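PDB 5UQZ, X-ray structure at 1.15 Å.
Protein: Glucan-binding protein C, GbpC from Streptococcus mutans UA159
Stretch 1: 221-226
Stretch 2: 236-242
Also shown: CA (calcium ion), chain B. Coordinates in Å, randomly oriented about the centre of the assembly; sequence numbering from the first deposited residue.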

ATOM      1  N   SER A 221      -0.094  -1.732 -10.211  1.00  7.50           N
ATOM      2  CA  SER A 221       0.624  -1.942  -8.968  1.00  7.41           C
ATOM      3  C   SER A 221      -0.195  -2.780  -8.001  1.00  8.00           C
ATOM      4  O   SER A 221      -1.418  -2.657  -7.917  1.00  9.30           O
ATOM      5  CB  SER A 221       0.920  -0.588  -8.335  1.00  8.34           C
ATOM      6  OG  SER A 221      -0.283   0.094  -8.028  1.00  9.10           O
ATOM      7  N   LEU A 222       0.502  -3.600  -7.219  1.00  8.23           N
ATOM      8  CA  LEU A 222      -0.057  -4.287  -6.058  1.00  9.14           C
ATOM      9  C   LEU A 222       0.968  -4.062  -4.942  1.00  8.25           C
ATOM     10  O   LEU A 222       1.660  -4.976  -4.453  1.00  9.42           O
ATOM     11  CB  LEU A 222      -0.273  -5.781  -6.363  1.00 10.38           C
ATOM     12  CG  LEU A 222      -1.300  -6.002  -7.493  1.00 12.90           C
ATOM     13  CD1 LEU A 222      -1.305  -7.426  -7.982  1.00 13.15           C
ATOM     14  CD2 LEU A 222      -2.719  -5.550  -7.106  1.00 12.93           C
ATOM     15  N   SER A 223       1.072  -2.808  -4.528  1.00  9.76           N
ATOM     16  CA  SER A 223       2.059  -2.407  -3.546  1.00  8.73           C
ATOM     17  C   SER A 223       1.552  -2.627  -2.126  1.00  9.37           C
ATOM     18  O   SER A 223       0.383  -2.940  -1.884  1.00 10.32           O
ATOM     19  CB  SER A 223       2.384  -0.934  -3.740  1.00  9.63           C
ATOM     20  OG  SER A 223       2.898  -0.704  -5.049  1.00 11.36           O
ATOM     21  N   SER A 224       2.471  -2.467  -1.166  1.00  8.87           N
ATOM     22  CA  SER A 224       2.089  -2.389   0.234  1.00  8.38           C
ATOM     23  C   SER A 224       1.353  -3.661   0.697  1.00  8.84           C
ATOM     24  O   SER A 224       0.346  -3.622   1.395  1.00  8.86           O
ATOM     25  CB  SER A 224       1.257  -1.135   0.485  1.00 10.14           C
ATOM     26  OG  SER A 224       1.006  -0.932   1.860  1.00 11.14           O
ATOM     27  N   LEU A 225       1.934  -4.831   0.376  1.00  8.13           N
ATOM     28  CA  LEU A 225       1.372  -6.101   0.849  1.00  8.02           C
ATOM     29  C   LEU A 225       2.105  -6.482   2.130  1.00  8.32           C
ATOM     30  O   LEU A 225       3.009  -7.340   2.145  1.00  8.75           O
ATOM     31  CB  LEU A 225       1.436  -7.173  -0.226  1.00  9.05           C
ATOM     32  CG  LEU A 225       0.614  -6.852  -1.497  1.00  9.45           C
ATOM     33  CD1 LEU A 225       0.765  -7.966  -2.501  1.00 11.95           C
ATOM     34  CD2 LEU A 225      -0.849  -6.583  -1.209  1.00 12.31           C
ATOM     35  N   ASN A 226       1.668  -5.876   3.224  1.00  8.61           N
ATOM     36  CA  ASN A 226       2.362  -6.067   4.495  1.00  8.73           C
ATOM     37  C   ASN A 226       2.124  -7.452   5.082  1.00  7.98           C
ATOM     38  O   ASN A 226       1.003  -7.958   5.025  1.00  9.56           O
ATOM     39  CB  ASN A 226       1.850  -5.055   5.545  1.00  9.94           C
ATOM     40  CG  ASN A 226       1.953  -3.633   5.079  1.00  9.99           C
ATOM     41  OD1 ASN A 226       1.215  -3.238   4.181  1.00 11.85           O
ATOM     42  ND2 ASN A 226       2.890  -2.869   5.626  1.00 11.80           N
TER
HETATM   43 CA    CA B 501      -0.627  -2.295   3.088  1.00  9.73          CA
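Stretch 2, residues 236-242: VEKVNLG

Stretch 2 runs nearly antiparallel to stretch 1, the end-to-end directions of their touching parts lying 165° apart. Residues 236-240 form an extended strand, whose alternation turns the CA-to-CB bonds of E237 and V239 toward stretch 1 and those of V236 and K238 away. Stretch 1 leaves its strand after L222 and loops through S224, whose phi/psi of 60/48 helps bend the chain around the calcium ion.

The CA atoms come closest at L225 and E237, 5.0 Å apart. Beside them, E237 N donates a hydrogen bond to N226 O at 3.0 Å, and one water bridges two carbonyls, donating to L225 O and to E237 O at 2.8 Å each. Toward L222 the chains diverge; L222 CA lies 7.9 Å from V239 CA, and side chains fill the gap.

E237 is m at chi1 and t at chi2, an extended form that carries its carboxylate to the metal, with OE1 2.5 Å from the calcium. N226, with chi1 m, brings OD1 to 2.3 Å from the ion, while S224, with chi1 t, binds through both O at 2.4 Å and OG at 2.5 Å. Four waters complete eight ligands. Shared coordination explains why E237 OE1 can lie 2.9 Å from S224 O and 3.1 Å from N226 OD1 without hydrogen bonds. A hard cation favours such oxygen donors, and glutamate adds negative charge. E237 OE1 also accepts a weak hydrogen bond from N226 N at 3.4 Å.

Beyond these polar contacts, leucine and valine side chains pack together. L222 and L225 both adopt the common m,t rotamer. L225 CD2 meets V239 CG2 at 3.9 Å; L222 CD1 lies 4.3 Å from both V239 CG1 and L241 CG. V239, beta-branched with chi1 t, suits the strand and packs against both leucines.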

ATOM      1  N   VAL A 236      -1.434 -10.670   7.395  1.00  9.18           N
ATOM      2  CA  VAL A 236      -0.920 -10.865   6.044  1.00  9.07           C
ATOM      3  C   VAL A 236      -1.916 -10.273   5.056  1.00  8.56           C
ATOM      4  O   VAL A 236      -3.129 -10.530   5.141  1.00  9.72           O
ATOM      5  CB  VAL A 236      -0.680 -12.363   5.727  1.00 10.32           C
ATOM      6  CG1 VAL A 236       0.042 -12.511   4.382  1.00 11.54           C
ATOM      7  CG2 VAL A 236       0.062 -13.119   6.796  1.00 13.99           C
ATOM      8  N   GLU A 237      -1.393  -9.494   4.105  1.00  7.87           N
ATOM      9  CA  GLU A 237      -2.168  -8.922   3.002  1.00  7.48           C
ATOM     10  C   GLU A 237      -1.831  -9.700   1.740  1.00  7.70           C
ATOM     11  O   GLU A 237      -0.652  -9.911   1.428  1.00  8.34           O
ATOM     12  CB  GLU A 237      -1.846  -7.432   2.890  1.00  8.49           C
ATOM     13  CG  GLU A 237      -2.242  -6.728   4.185  1.00  9.11           C
ATOM     14  CD  GLU A 237      -1.877  -5.273   4.339  1.00  9.88           C
ATOM     15  OE1 GLU A 237      -1.452  -4.606   3.384  1.00  9.88           O
ATOM     16  OE2 GLU A 237      -2.070  -4.787   5.499  1.00 12.23           O
ATOM     17  N   LYS A 238      -2.862 -10.106   1.007  1.00  8.01           N
ATOM     18  CA  LYS A 238      -2.718 -11.010  -0.137  1.00  8.22           C
ATOM     19  C   LYS A 238      -3.585 -10.551  -1.292  1.00  8.16           C
ATOM     20  O   LYS A 238      -4.602  -9.891  -1.092  1.00  8.66           O
ATOM     21  CB  LYS A 238      -3.195 -12.447   0.237  1.00  9.70           C
ATOM     22  CG  LYS A 238      -2.534 -13.044   1.481  1.00 10.40           C
ATOM     23  CD  LYS A 238      -2.987 -14.482   1.687  1.00 12.40           C
ATOM     24  CE  LYS A 238      -2.241 -15.135   2.821  1.00 13.92           C
ATOM     25  NZ  LYS A 238      -2.807 -16.467   3.123  1.00 17.89           N
ATOM     26  N   VAL A 239      -3.171 -10.941  -2.506  1.00  8.14           N
ATOM     27  CA  VAL A 239      -4.014 -10.723  -3.682  1.00  7.47           C
ATOM     28  C   VAL A 239      -4.131 -12.024  -4.464  1.00  7.80           C
ATOM     29  O   VAL A 239      -3.113 -12.647  -4.791  1.00  9.38           O
ATOM     30  CB  VAL A 239      -3.479  -9.601  -4.584  1.00  8.85           C
ATOM     31  CG1 VAL A 239      -4.490  -9.338  -5.733  1.00 12.78           C
ATOM     32  CG2 VAL A 239      -3.243  -8.361  -3.777  1.00 11.10           C
ATOM     33  N   ASN A 240      -5.355 -12.426  -4.806  1.00  8.26           N
ATOM     34  CA  ASN A 240      -5.603 -13.496  -5.752  1.00  8.25           C
ATOM     35  C   ASN A 240      -5.855 -12.821  -7.096  1.00  8.67           C
ATOM     36  O   ASN A 240      -6.846 -12.091  -7.261  1.00  9.50           O
ATOM     37  CB  ASN A 240      -6.803 -14.328  -5.319  1.00 10.79           C
ATOM     38  CG  ASN A 240      -7.016 -15.522  -6.224  1.00 13.69           C
ATOM     39  OD1 ASN A 240      -6.821 -15.441  -7.442  1.00 14.58           O
ATOM     40  ND2 ASN A 240      -7.392 -16.671  -5.632  1.00 17.68           N
ATOM     41  N   LEU A 241      -4.944 -13.030  -8.042  1.00  9.32           N
ATOM     42  CA  LEU A 241      -4.999 -12.288  -9.296  1.00 10.67           C
ATOM     43  C   LEU A 241      -6.020 -12.846 -10.278  1.00  8.86           C
ATOM     44  O   LEU A 241      -6.274 -12.182 -11.301  1.00  9.64           O
ATOM     45  CB  LEU A 241      -3.630 -12.243  -9.997  1.00 15.25           C
ATOM     46  CG  LEU A 241      -2.671 -11.239  -9.295  1.00 20.74           C
ATOM     47  CD1 LEU A 241      -2.251 -11.633  -7.886  1.00 28.74           C
ATOM     48  CD2 LEU A 241      -1.434 -11.174 -10.134  1.00 21.01           C
ATOM     49  N   GLY A 242      -6.614 -14.007 -10.006  1.00 10.28           N
ATOM     50  CA  GLY A 242      -7.583 -14.510 -10.953  1.00 11.41           C
ATOM     51  C   GLY A 242      -6.904 -14.791 -12.276  1.00 10.65           C
ATOM     52  O   GLY A 242      -5.810 -15.361 -12.339  1.00 13.30           O
TER
HETATM   53  O   HOH W   1       2.028  -9.988   2.304  1.00  9.50           O
HETATM   54  O   HOH W   2      -1.404  -2.359   5.531  1.00 24.68           O
HETATM   55  O   HOH W   3       0.068  -0.353   4.429  1.00 13.69           O
HETATM   56  O   HOH W   4      -2.418  -0.700   3.707  1.00 23.40           O
HETATM   57  O   HOH W   5      -2.109  -2.195   1.234  1.00 13.92           O